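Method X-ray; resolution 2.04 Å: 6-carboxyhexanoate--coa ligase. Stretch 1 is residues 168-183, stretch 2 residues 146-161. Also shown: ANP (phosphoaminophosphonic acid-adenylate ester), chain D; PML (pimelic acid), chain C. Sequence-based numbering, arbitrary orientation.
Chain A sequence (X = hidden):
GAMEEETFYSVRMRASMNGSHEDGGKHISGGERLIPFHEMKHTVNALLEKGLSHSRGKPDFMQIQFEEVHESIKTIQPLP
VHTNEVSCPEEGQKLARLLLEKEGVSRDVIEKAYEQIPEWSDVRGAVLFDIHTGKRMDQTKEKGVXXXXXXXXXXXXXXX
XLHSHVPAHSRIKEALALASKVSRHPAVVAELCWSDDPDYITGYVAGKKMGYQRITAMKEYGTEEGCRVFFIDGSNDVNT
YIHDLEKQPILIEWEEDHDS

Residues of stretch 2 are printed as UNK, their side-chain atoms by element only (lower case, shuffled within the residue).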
ATOM      1  N   ALA A 168      28.157  -7.458   5.422  1.00 38.20           N
ATOM      2  CA  ALA A 168      27.030  -6.691   5.924  1.00 38.84           C
ATOM      3  C   ALA A 168      25.946  -6.476   4.865  1.00 38.58           C
ATOM      4  O   ALA A 168      25.517  -5.363   4.630  1.00 42.00           O
ATOM      5  CB  ALA A 168      27.522  -5.346   6.436  1.00 37.45           C
ATOM      6  N   HIS A 169      25.454  -7.552   4.278  1.00 36.93           N
ATOM      7  CA  HIS A 169      24.457  -7.449   3.218  1.00 36.62           C
ATOM      8  C   HIS A 169      23.049  -7.443   3.751  1.00 37.98           C
ATOM      9  O   HIS A 169      22.712  -8.173   4.722  1.00 32.65           O
ATOM     10  CB  HIS A 169      24.609  -8.607   2.234  1.00 43.11           C
ATOM     11  CG  HIS A 169      25.906  -8.600   1.491  1.00 46.06           C
ATOM     12  ND1 HIS A 169      26.511  -9.757   1.040  1.00 49.79           N
ATOM     13  CD2 HIS A 169      26.740  -7.584   1.158  1.00 49.81           C
ATOM     14  CE1 HIS A 169      27.650  -9.451   0.441  1.00 50.01           C
ATOM     15  NE2 HIS A 169      27.812  -8.139   0.494  1.00 51.63           N
ATOM     16  N   SER A 170      22.205  -6.656   3.097  1.00 33.40           N
ATOM     17  CA  SER A 170      20.809  -6.567   3.464  1.00 39.19           C
ATOM     18  C   SER A 170      20.096  -7.924   3.459  1.00 38.30           C
ATOM     19  O   SER A 170      19.173  -8.128   4.233  1.00 33.06           O
ATOM     20  CB  SER A 170      20.086  -5.668   2.489  1.00 43.41           C
ATOM     21  OG  SER A 170      20.625  -4.377   2.556  1.00 59.56           O
ATOM     22  N   ARG A 171      20.379  -8.731   2.440  1.00 34.94           N
ATOM     23  CA  ARG A 171      19.811 -10.068   2.345  1.00 39.04           C
ATOM     24  C   ARG A 171      20.003 -10.814   3.680  1.00 36.25           C
ATOM     25  O   ARG A 171      19.125 -11.596   4.102  1.00 35.18           O
ATOM     26  CB  ARG A 171      20.506 -10.867   1.226  1.00 39.74           C
ATOM     27  CG  ARG A 171      19.877 -10.732  -0.146  1.00 42.60           C
ATOM     28  CD  ARG A 171      20.367 -11.830  -1.076  1.00 38.20           C
ATOM     29  NE  ARG A 171      19.702 -11.819  -2.390  1.00 42.96           N
ATOM     30  CZ  ARG A 171      20.244 -11.300  -3.487  1.00 45.92           C
ATOM     31  NH1 ARG A 171      21.405 -10.671  -3.400  1.00 52.08           N
ATOM     32  NH2 ARG A 171      19.612 -11.332  -4.656  1.00 45.06           N
ATOM     33  N   ILE A 172      21.207 -10.712   4.238  1.00 33.31           N
ATOM     34  CA  ILE A 172      21.556 -11.526   5.414  1.00 33.65           C
ATOM     35  C   ILE A 172      20.865 -10.957   6.642  1.00 33.35           C
ATOM     36  O   ILE A 172      20.226 -11.693   7.425  1.00 29.77           O
ATOM     37  CB  ILE A 172      23.066 -11.605   5.645  1.00 32.70           C
ATOM     38  CG1 ILE A 172      23.736 -12.364   4.509  1.00 33.92           C
ATOM     39  CG2 ILE A 172      23.377 -12.241   6.989  1.00 33.05           C
ATOM     40  CD1 ILE A 172      25.234 -12.118   4.416  1.00 33.44           C
ATOM     41  N   LYS A 173      20.836  -9.636   6.716  1.00 29.86           N
ATOM     42  CA  LYS A 173      20.081  -8.976   7.783  1.00 30.50           C
ATOM     43  C   LYS A 173      18.604  -9.391   7.809  1.00 32.61           C
ATOM     44  O   LYS A 173      18.066  -9.757   8.851  1.00 32.97           O
ATOM     45  CB  LYS A 173      20.158  -7.487   7.651  1.00 32.08           C
ATOM     46  CG  LYS A 173      19.587  -6.786   8.860  1.00 33.62           C
ATOM     47  CD  LYS A 173      19.684  -5.277   8.705  1.00 35.42           C
ATOM     48  CE  LYS A 173      18.996  -4.827   7.434  1.00 34.51           C
ATOM     49  NZ  LYS A 173      18.674  -3.409   7.526  1.00 35.35           N
ATOM     50  N   GLU A 174      17.986  -9.397   6.637  1.00 28.91           N
ATOM     51  CA  GLU A 174      16.600  -9.772   6.516  1.00 29.75           C
ATOM     52  C   GLU A 174      16.376 -11.241   6.830  1.00 27.79           C
ATOM     53  O   GLU A 174      15.524 -11.568   7.631  1.00 26.64           O
ATOM     54  CB  GLU A 174      16.053  -9.403   5.129  1.00 31.55           C
ATOM     55  CG  GLU A 174      15.857  -7.895   4.948  1.00 38.28           C
ATOM     56  CD  GLU A 174      15.859  -7.412   3.475  1.00 40.46           C
ATOM     57  OE1 GLU A 174      15.898  -8.227   2.519  1.00 41.86           O
ATOM     58  OE2 GLU A 174      15.817  -6.191   3.267  1.00 48.71           O
ATOM     59  N   ALA A 175      17.220 -12.110   6.294  1.00 26.50           N
ATOM     60  CA  ALA A 175      17.028 -13.512   6.462  1.00 26.00           C
ATOM     61  C   ALA A 175      17.248 -13.897   7.913  1.00 28.16           C
ATOM     62  O   ALA A 175      16.537 -14.753   8.453  1.00 27.91           O
ATOM     63  CB  ALA A 175      17.981 -14.270   5.577  1.00 25.36           C
ATOM     64  N   LEU A 176      18.321 -13.376   8.504  1.00 27.69           N
ATOM     65  CA  LEU A 176      18.651 -13.736   9.879  1.00 30.93           C
ATOM     66  C   LEU A 176      17.608 -13.173  10.851  1.00 31.48           C
ATOM     67  O   LEU A 176      17.282 -13.804  11.879  1.00 28.83           O
ATOM     68  CB  LEU A 176      20.084 -13.330  10.229  1.00 28.13           C
ATOM     69  CG  LEU A 176      20.656 -13.756  11.590  1.00 34.08           C
ATOM     70  CD1 LEU A 176      20.424 -15.241  11.919  1.00 28.74           C
ATOM     71  CD2 LEU A 176      22.135 -13.431  11.631  1.00 33.29           C
ATOM     72  N   ALA A 177      17.060 -11.999  10.550  1.00 28.08           N
ATOM     73  CA  ALA A 177      15.986 -11.478  11.390  1.00 27.46           C
ATOM     74  C   ALA A 177      14.775 -12.395  11.342  1.00 33.01           C
ATOM     75  O   ALA A 177      14.157 -12.697  12.403  1.00 25.82           O
ATOM     76  CB  ALA A 177      15.585 -10.090  10.983  1.00 29.25           C
ATOM     77  N   LEU A 178      14.401 -12.788  10.117  1.00 27.14           N
ATOM     78  CA  LEU A 178      13.299 -13.723   9.935  1.00 27.68           C
ATOM     79  C   LEU A 178      13.536 -15.037  10.660  1.00 28.41           C
ATOM     80  O   LEU A 178      12.666 -15.530  11.374  1.00 24.52           O
ATOM     81  CB  LEU A 178      13.059 -13.976   8.442  1.00 26.26           C
ATOM     82  CG  LEU A 178      11.804 -14.783   8.109  1.00 28.55           C
ATOM     83  CD1 LEU A 178      11.347 -14.501   6.681  1.00 28.05           C
ATOM     84  CD2 LEU A 178      12.075 -16.269   8.301  1.00 27.19           C
ATOM     85  N   ALA A 179      14.686 -15.649  10.376  1.00 26.28           N
ATOM     86  CA  ALA A 179      14.997 -16.918  10.912  1.00 27.75           C
ATOM     87  C   ALA A 179      15.034 -16.897  12.422  1.00 30.77           C
ATOM     88  O   ALA A 179      14.631 -17.867  13.039  1.00 28.72           O
ATOM     89  CB  ALA A 179      16.280 -17.477  10.367  1.00 26.58           C
ATOM     90  N   SER A 180      15.574 -15.831  13.003  1.00 26.59           N
ATOM     91  CA  SER A 180      15.573 -15.708  14.449  1.00 30.90           C
ATOM     92  C   SER A 180      14.166 -15.602  15.052  1.00 31.09           C
ATOM     93  O   SER A 180      13.847 -16.232  16.070  1.00 29.66           O
ATOM     94  CB  SER A 180      16.434 -14.520  14.865  1.00 29.69           C
ATOM     95  OG  SER A 180      17.750 -14.729  14.433  1.00 26.26           O
ATOM     96  N   LYS A 181      13.322 -14.781  14.452  1.00 26.27           N
ATOM     97  CA  LYS A 181      11.950 -14.726  14.912  1.00 30.30           C
ATOM     98  C   LYS A 181      11.277 -16.088  14.795  1.00 32.57           C
ATOM     99  O   LYS A 181      10.651 -16.563  15.745  1.00 29.53           O
ATOM    100  CB  LYS A 181      11.127 -13.716  14.129  1.00 29.49           C
ATOM    101  CG  LYS A 181       9.642 -13.928  14.343  1.00 29.84           C
ATOM    102  CD  LYS A 181       8.801 -12.721  13.986  1.00 28.33           C
ATOM    103  CE  LYS A 181       7.348 -13.126  13.931  1.00 28.91           C
ATOM    104  NZ  LYS A 181       6.431 -11.985  13.735  1.00 30.71           N
ATOM    105  N   VAL A 182      11.451 -16.734  13.642  1.00 33.04           N
ATOM    106  CA  VAL A 182      10.775 -17.975  13.380  1.00 33.17           C
ATOM    107  C   VAL A 182      11.269 -19.059  14.340  1.00 34.39           C
ATOM    108  O   VAL A 182      10.478 -19.815  14.886  1.00 33.09           O
ATOM    109  CB  VAL A 182      10.951 -18.392  11.920  1.00 29.23           C
ATOM    110  CG1 VAL A 182      10.463 -19.812  11.699  1.00 29.35           C
ATOM    111  CG2 VAL A 182      10.178 -17.442  11.016  1.00 30.24           C
ATOM    112  N   SER A 183      12.578 -19.136  14.534  1.00 31.28           N
ATOM    113  CA  SER A 183      13.151 -20.212  15.332  1.00 33.96           C
ATOM    114  C   SER A 183      12.746 -20.149  16.808  1.00 34.90           C
ATOM    115  O   SER A 183      12.765 -21.161  17.510  1.00 36.36           O
ATOM    116  CB  SER A 183      14.644 -20.166  15.229  1.00 30.87           C
ATOM    117  OG  SER A 183      15.230 -21.277  15.864  1.00 29.88           O
ATOM    118  N   UNK A 146       3.257 -15.359   5.592  1.00 33.46           N
ATOM    119  CA  UNK A 146       4.235 -14.284   5.428  1.00 32.42           C
ATOM    120  C   UNK A 146       4.616 -13.739   6.794  1.00 30.81           C
ATOM    121  O   UNK A 146       3.833 -13.117   7.455  1.00 34.56           O
ATOM    122  c   UNK A 146       7.727 -11.815   1.790  1.00 30.74           C
ATOM    123  c   UNK A 146       5.660 -12.675   2.943  1.00 32.20           C
ATOM    124  c   UNK A 146       4.786 -12.176   4.106  1.00 32.12           C
ATOM    125  c   UNK A 146       3.696 -13.169   4.548  1.00 32.47           C
ATOM    126  n   UNK A 146       8.748 -10.944   1.823  1.00 36.12           N
ATOM    127  n   UNK A 146       7.711 -12.767   0.873  1.00 30.71           N
ATOM    128  n   UNK A 146       6.797 -11.755   2.747  1.00 31.87           N
ATOM    129  N   UNK A 147       5.821 -14.039   7.231  1.00 30.81           N
ATOM    130  CA  UNK A 147       6.311 -13.561   8.503  1.00 31.81           C
ATOM    131  C   UNK A 147       6.533 -12.058   8.426  1.00 33.78           C
ATOM    132  O   UNK A 147       7.079 -11.544   7.445  1.00 29.94           O
ATOM    133  c   UNK A 147       7.407 -15.783   8.867  1.00 36.20           C
ATOM    134  c   UNK A 147       8.140 -13.785  10.205  1.00 31.02           C
ATOM    135  c   UNK A 147       7.626 -14.265   8.857  1.00 31.93           C
ATOM    136  N   UNK A 148       6.003 -11.354   9.408  1.00 29.15           N
ATOM    137  CA  UNK A 148       5.998  -9.932   9.372  1.00 31.88           C
ATOM    138  C   UNK A 148       6.414  -9.352  10.739  1.00 33.09           C
ATOM    139  O   UNK A 148       6.504 -10.078  11.729  1.00 27.40           O
ATOM    140  o   UNK A 148       4.565  -8.113   8.726  1.00 44.60           O
ATOM    141  c   UNK A 148       4.606  -9.491   8.976  1.00 32.01           C
ATOM    142  N   UNK A 149       6.637  -8.040  10.785  1.00 31.74           N
ATOM    143  CA  UNK A 149       6.829  -7.308  12.033  1.00 31.96           C
ATOM    144  C   UNK A 149       8.075  -7.754  12.734  1.00 31.18           C
ATOM    145  O   UNK A 149       8.076  -7.967  13.961  1.00 30.99           O
ATOM    146  n   UNK A 149       2.080  -6.319  12.852  1.00 46.11           N
ATOM    147  n   UNK A 149       1.096  -6.259  14.936  1.00 51.80           N
ATOM    148  n   UNK A 149       0.133  -5.167  13.136  1.00 48.46           N
ATOM    149  c   UNK A 149       3.240  -7.064  13.327  1.00 40.36           C
ATOM    150  c   UNK A 149       5.644  -7.501  12.955  1.00 30.75           C
ATOM    151  c   UNK A 149       4.413  -6.821  12.420  1.00 32.17           C
ATOM    152  c   UNK A 149       1.103  -5.909  13.643  1.00 50.40           C
ATOM    153  N   UNK A 150       9.122  -7.977  11.947  1.00 28.82           N
ATOM    154  CA  UNK A 150      10.446  -8.185  12.505  1.00 30.28           C
ATOM    155  C   UNK A 150      11.433  -7.278  11.783  1.00 27.22           C
ATOM    156  O   UNK A 150      11.202  -6.903  10.634  1.00 28.95           O
ATOM    157  c   UNK A 150      11.213 -10.086  10.971  1.00 37.80           C
ATOM    158  s   UNK A 150       9.745 -10.406   9.992  1.00 36.59           S
ATOM    159  c   UNK A 150      10.875  -9.622  12.389  1.00 32.46           C
ATOM    160  c   UNK A 150      10.414 -11.280   8.592  1.00 40.87           C
ATOM    161  N   UNK A 151      12.515  -6.911  12.451  1.00 29.63           N
ATOM    162  CA  UNK A 151      13.544  -6.038  11.829  1.00 26.69           C
ATOM    163  C   UNK A 151      14.754  -6.017  12.734  1.00 30.15           C
ATOM    164  O   UNK A 151      14.725  -6.593  13.840  1.00 27.01           O
ATOM    165  c   UNK A 151      13.639  -3.814  10.541  1.00 33.20           C
ATOM    166  o   UNK A 151      12.963  -2.894  10.041  1.00 26.13           O
ATOM    167  c   UNK A 151      12.995  -4.627  11.701  1.00 28.06           C
ATOM    168  o   UNK A 151      14.751  -4.153  10.094  1.00 32.11           O
ATOM    169  N   UNK A 152      15.814  -5.350  12.268  1.00 25.40           N
ATOM    170  CA  UNK A 152      17.100  -5.372  12.909  1.00 25.23           C
ATOM    171  C   UNK A 152      17.735  -4.027  12.579  1.00 32.73           C
ATOM    172  O   UNK A 152      18.121  -3.824  11.452  1.00 28.76           O
ATOM    173  c   UNK A 152      19.173  -6.796  13.034  1.00 23.82           C
ATOM    174  c   UNK A 152      17.938  -6.479  12.284  1.00 24.82           C
ATOM    175  c   UNK A 152      22.063  -8.766  13.858  1.00 21.76           C
ATOM    176  c   UNK A 152      20.016  -7.924  12.840  1.00 23.22           C
ATOM    177  c   UNK A 152      19.829  -5.979  13.897  1.00 23.95           C
ATOM    178  c   UNK A 152      19.962  -9.036  12.013  1.00 22.67           C
ATOM    179  c   UNK A 152      21.998  -9.829  13.009  1.00 21.22           C
ATOM    180  n   UNK A 152      20.981  -6.565  14.316  1.00 23.27           N
ATOM    181  c   UNK A 152      20.951  -9.956  12.093  1.00 23.01           C
ATOM    182  c   UNK A 152      21.124  -7.763  13.673  1.00 23.74           C
ATOM    183  N   UNK A 153      17.699  -3.083  13.519  1.00 33.76           N
ATOM    184  CA  UNK A 153      18.335  -1.782  13.332  1.00 34.90           C
ATOM    185  C   UNK A 153      19.723  -1.881  12.710  1.00 37.82           C
ATOM    186  O   UNK A 153      20.628  -2.610  13.209  1.00 31.15           O
ATOM    187  c   UNK A 153      18.391  -1.207  14.747  1.00 36.70           C
ATOM    188  c   UNK A 153      17.231  -1.881  15.466  1.00 38.07           C
ATOM    189  c   UNK A 153      17.158  -3.263  14.890  1.00 34.25           C
ATOM    190  N   UNK A 154      19.862  -1.224  11.560  1.00 29.57           N
ATOM    191  CA  UNK A 154      21.079  -1.342  10.800  1.00 33.97           C
ATOM    192  C   UNK A 154      22.378  -1.227  11.607  1.00 26.48           C
ATOM    193  O   UNK A 154      23.361  -1.909  11.339  1.00 31.13           O
ATOM    194  o   UNK A 154      23.125  -0.058   8.539  1.00 51.28           O
ATOM    195  o   UNK A 154      21.800  -1.754   7.995  1.00 58.75           O
ATOM    196  c   UNK A 154      21.085  -0.295   9.687  1.00 37.75           C
ATOM    197  c   UNK A 154      22.027  -0.667   8.595  1.00 46.01           C
ATOM    198  N   UNK A 155      22.435  -0.276  12.501  1.00 28.32           N
ATOM    199  CA  UNK A 155      23.705   0.033  13.176  1.00 33.15           C
ATOM    200  C   UNK A 155      24.164  -1.163  14.006  1.00 30.39           C
ATOM    201  O   UNK A 155      25.332  -1.587  13.970  1.00 30.61           O
ATOM    202  c   UNK A 155      23.522   1.269  14.052  1.00 35.74           C
ATOM    203  N   UNK A 156      23.193  -1.837  14.612  1.00 32.56           N
ATOM    204  CA  UNK A 156      23.512  -3.015  15.420  1.00 27.41           C
ATOM    205  C   UNK A 156      23.851  -4.185  14.501  1.00 23.75           C
ATOM    206  O   UNK A 156      24.857  -4.844  14.670  1.00 27.04           O
ATOM    207  c   UNK A 156      22.335  -3.292  16.353  1.00 27.71           C
ATOM    208  c   UNK A 156      22.532  -4.544  17.200  1.00 29.07           C
ATOM    209  o   UNK A 156      22.338  -5.627  16.699  1.00 28.11           O
ATOM    210  n   UNK A 156      23.231  -4.395  18.299  1.00 29.93           N
ATOM    211  N   UNK A 157      23.154  -4.300  13.383  1.00 27.80           N
ATOM    212  CA  UNK A 157      23.516  -5.313  12.398  1.00 26.89           C
ATOM    213  C   UNK A 157      24.919  -5.162  11.835  1.00 27.56           C
ATOM    214  O   UNK A 157      25.667  -6.142  11.724  1.00 27.46           O
ATOM    215  c   UNK A 157      23.830  -6.478   7.849  1.00 29.90           C
ATOM    216  c   UNK A 157      23.382  -5.659   8.869  1.00 30.81           C
ATOM    217  c   UNK A 157      22.533  -5.314  11.224  1.00 25.62           C
ATOM    218  c   UNK A 157      23.402  -8.406   9.216  1.00 28.08           C
ATOM    219  c   UNK A 157      22.882  -7.580  10.207  1.00 28.70           C
ATOM    220  c   UNK A 157      23.807  -7.862   8.011  1.00 32.10           C
ATOM    221  c   UNK A 157      22.960  -6.200  10.090  1.00 26.48           C
ATOM    222  N   UNK A 158      25.312  -3.942  11.484  1.00 32.00           N
ATOM    223  CA  UNK A 158      26.666  -3.749  10.944  1.00 33.48           C
ATOM    224  C   UNK A 158      27.734  -4.155  11.955  1.00 30.65           C
ATOM    225  O   UNK A 158      28.724  -4.831  11.616  1.00 29.73           O
ATOM    226  o   UNK A 158      28.056  -2.042   7.944  1.00 72.14           O
ATOM    227  c   UNK A 158      26.859  -2.287  10.541  1.00 38.88           C
ATOM    228  o   UNK A 158      26.139  -2.419   6.949  1.00 58.80           O
ATOM    229  c   UNK A 158      26.073  -1.868   9.302  1.00 45.92           C
ATOM    230  c   UNK A 158      26.805  -2.134   7.979  1.00 55.01           C
ATOM    231  N   UNK A 159      27.503  -3.823  13.210  1.00 32.81           N
ATOM    232  CA  UNK A 159      28.409  -4.256  14.266  1.00 38.24           C
ATOM    233  C   UNK A 159      28.456  -5.769  14.378  1.00 38.96           C
ATOM    234  O   UNK A 159      29.535  -6.372  14.334  1.00 34.42           O
ATOM    235  c   UNK A 159      29.074  -3.731  16.629  1.00 50.12           C
ATOM    236  c   UNK A 159      27.979  -3.668  15.601  1.00 41.60           C
ATOM    237  c   UNK A 159      28.961  -2.636  17.679  1.00 59.26           C
ATOM    238  c   UNK A 159      30.288  -2.504  18.416  1.00 66.34           C
ATOM    239  n   UNK A 159      30.276  -1.440  19.459  1.00 74.52           N
ATOM    240  N   UNK A 160      27.284  -6.401  14.341  1.00 34.92           N
ATOM    241  CA  UNK A 160      27.245  -7.860  14.360  1.00 32.63           C
ATOM    242  C   UNK A 160      28.000  -8.491  13.183  1.00 31.03           C
ATOM    243  O   UNK A 160      28.768  -9.440  13.335  1.00 30.14           O
ATOM    244  c   UNK A 160      25.790  -8.353  14.378  1.00 34.71           C
ATOM    245  c   UNK A 160      25.614 -10.022  11.587  1.00 30.62           C
ATOM    246  n   UNK A 160      25.575 -12.013  14.533  1.00 32.79           N
ATOM    247  c   UNK A 160      25.617 -10.771  15.124  1.00 38.37           C
ATOM    248  c   UNK A 160      25.557 -10.964  10.584  1.00 34.55           C
ATOM    249  c   UNK A 160      25.608 -10.458  12.914  1.00 30.10           C
ATOM    250  c   UNK A 160      25.444 -12.786  12.174  1.00 36.29           C
ATOM    251  c   UNK A 160      25.445 -12.331  10.877  1.00 38.02           C
ATOM    252  c   UNK A 160      25.699  -9.798  14.163  1.00 31.44           C
ATOM    253  c   UNK A 160      25.540 -11.846  13.178  1.00 33.67           C
ATOM    254  N   UNK A 161      27.837  -7.939  11.995  1.00 31.82           N
ATOM    255  CA  UNK A 161      28.462  -8.554  10.849  1.00 30.39           C
ATOM    256  C   UNK A 161      29.981  -8.427  10.893  1.00 30.74           C
ATOM    257  O   UNK A 161      30.713  -9.348  10.547  1.00 30.01           O
ATOM    258  c   UNK A 161      27.922  -7.936   9.584  1.00 32.66           C
TER
HETATM  259  PG  ANP D 702      13.084 -10.112  -2.087  1.00 34.61           P
HETATM  260  O1G ANP D 702      12.808  -8.750  -2.663  1.00 32.91           O
HETATM  261  O2G ANP D 702      13.955 -10.949  -2.984  1.00 36.24           O
HETATM  262  O3G ANP D 702      13.573 -10.137  -0.675  1.00 29.62           O
HETATM  263  PB  ANP D 702      11.167 -12.096  -0.985  1.00 29.51           P
HETATM  264  O1B ANP D 702      11.508 -11.614   0.380  1.00 25.35           O
HETATM  265  O2B ANP D 702       9.802 -12.503  -1.399  1.00 29.38           O
HETATM  266  N3B ANP D 702      11.535 -10.835  -2.109  1.00 27.99           N
HETATM  267  PA  ANP D 702      13.511 -13.730  -0.644  1.00 34.05           P
HETATM  268  O1A ANP D 702      14.525 -14.189  -1.586  1.00 28.96           O
HETATM  269  O2A ANP D 702      13.802 -12.746   0.453  1.00 32.00           O
HETATM  270  O3A ANP D 702      12.167 -13.295  -1.414  1.00 31.40           O
HETATM  271  O5' ANP D 702      12.960 -15.120   0.056  1.00 27.61           O
HETATM  272  C5' ANP D 702      12.952 -16.323  -0.660  1.00 29.63           C
HETATM  273  C4' ANP D 702      11.611 -17.031  -0.450  1.00 29.70           C
HETATM  274  O4' ANP D 702      11.397 -17.204   0.957  1.00 29.85           O
HETATM  275  C3' ANP D 702      10.443 -16.212  -0.976  1.00 29.55           C
HETATM  276  O3' ANP D 702      10.120 -16.563  -2.316  1.00 33.47           O
HETATM  277  C2' ANP D 702       9.319 -16.626  -0.070  1.00 30.57           C
HETATM  278  O2' ANP D 702       8.817 -17.888  -0.512  1.00 26.08           O
HETATM  279  C1' ANP D 702      10.043 -16.823   1.231  1.00 30.02           C
HETATM  280  N9  ANP D 702       9.945 -15.587   2.016  1.00 32.14           N
HETATM  281  C8  ANP D 702      10.617 -14.398   1.822  1.00 37.16           C
HETATM  282  N7  ANP D 702      10.312 -13.525   2.811  1.00 34.41           N
HETATM  283  C5  ANP D 702       9.402 -14.149   3.620  1.00 27.81           C
HETATM  284  C6  ANP D 702       8.619 -13.815   4.821  1.00 31.13           C
HETATM  285  N6  ANP D 702       8.689 -12.612   5.398  1.00 35.14           N
HETATM  286  N1  ANP D 702       7.810 -14.756   5.354  1.00 27.74           N
HETATM  287  C2  ANP D 702       7.683 -15.961   4.787  1.00 26.06           C
HETATM  288  N3  ANP D 702       8.402 -16.387   3.735  1.00 27.49           N
HETATM  289  C4  ANP D 702       9.169 -15.488   3.072  1.00 28.03           C
HETATM  290  C1  PML C 701      22.270 -15.648   3.612  1.00 47.65           C
HETATM  291  O11 PML C 701      22.592 -15.970   4.802  1.00 33.44           O
HETATM  292  O12 PML C 701      23.141 -15.151   2.814  1.00 38.63           O
HETATM  293  C2  PML C 701      20.961 -16.250   3.068  1.00 40.91           C
HETATM  294  C3  PML C 701      19.933 -15.290   2.492  1.00 43.59           C
HETATM  295  C4  PML C 701      19.089 -15.897   1.357  1.00 36.86           C
HETATM  296  C5  PML C 701      17.589 -15.741   1.522  1.00 47.91           C
HETATM  297  C6  PML C 701      16.866 -15.202   0.291  1.00 46.34           C
HETATM  298  C7  PML C 701      17.377 -13.819  -0.120  1.00 53.70           C
HETATM  299  O71 PML C 701      17.304 -12.875   0.701  1.00 55.69           O
HETATM  300  O72 PML C 701      17.747 -13.631  -1.307  1.00 48.81           O

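Position 146 carries three carbons, a nitrogen, and a carbon bearing two more nitrogens; it touches nothing on stretch 1, and its terminal nitrogens lie near the ANP phosphates. This is Arg146, whose NH1 donates to ANP O2B (3.1 Å). Position 147 has one carbon branching into two and packs against Leu178, Lys181 and Val182: Val147. Its CG2 meets Val182 CG2 at 3.9 Å, while its backbone N and O pair with the adenine atoms ANP N1 and N6, both at 2.8 Å.

Position 148, one carbon and one oxygen, points away from the helix, and is Ser148; its contribution is the carbonyl, which accepts a hydrogen bond from Lys181 NZ (NZ to Ser148 O, 2.8 Å). Position 149 has three carbons, a nitrogen, then a carbon carrying two nitrogens, its end leading away from stretch 1: Arg149. Position 150 is unbranched, two carbons, a sulfur and a carbon, lying against Ala177, Leu178 and Lys181. This is Met150, its CE 3.8 Å from Leu178 CB.

Position 151 has two carbons, the second with two oxygens, and makes no contact across the stretches. An acid or an amide would share this shape, but two oxygens identify Asp151. Position 152 bears one carbon, then fused five- and six-membered rings holding eight carbons and one nitrogen, against Lys173, Leu176 and Ala177: Trp152. Leu176 CD2 approaches the ring edge, 3.7 Å from Trp152 CZ3. Three carbons closing onto the backbone nitrogen, clear of stretch 1, make 153 Pro153, the N-cap of the following helix.

Position 154, two carbons and two oxygens, reaches Lys173 and is Asp154; OD1 forms a salt bridge with Lys173 NZ at 3.6 Å. A lone carbon at 155, far from stretch 1, gives Ala155. Position 156 has two carbons, the second carrying one oxygen and one nitrogen, and is out of reach of stretch 1; the short amide is Asn156, whose OD1 accepts from Trp152 NE1 (2.9 Å).

Position 157, one carbon and a six-carbon ring, sits among Ala168, His169, Ile172 and Lys173: Phe157. Lys173 CB stands over its face, 3.5 Å from the ring centroid. Position 158, three carbons and two oxygens, approaches Ala168 and is Glu158. Position 159, four carbons ending in nitrogen, is out of reach: Lys159. Position 160, one carbon, then fused five- and six-membered rings of eight carbons and one nitrogen, lies beside Ile172 and Leu176: Trp160, its CZ2 3.4 Å from Leu176 CD2. The single carbon at 161 is Ala161, with CB 4.1 Å from Ala168 CB.

The helices cross at 100°. Leu176 packs against both tryptophans; Lys173 combines aliphatic packing with charge pairing. Lys181 ties its helix to the segment holding the adenine.

Stretch 2 (146-161) RVSRMDWPDANFEKWA
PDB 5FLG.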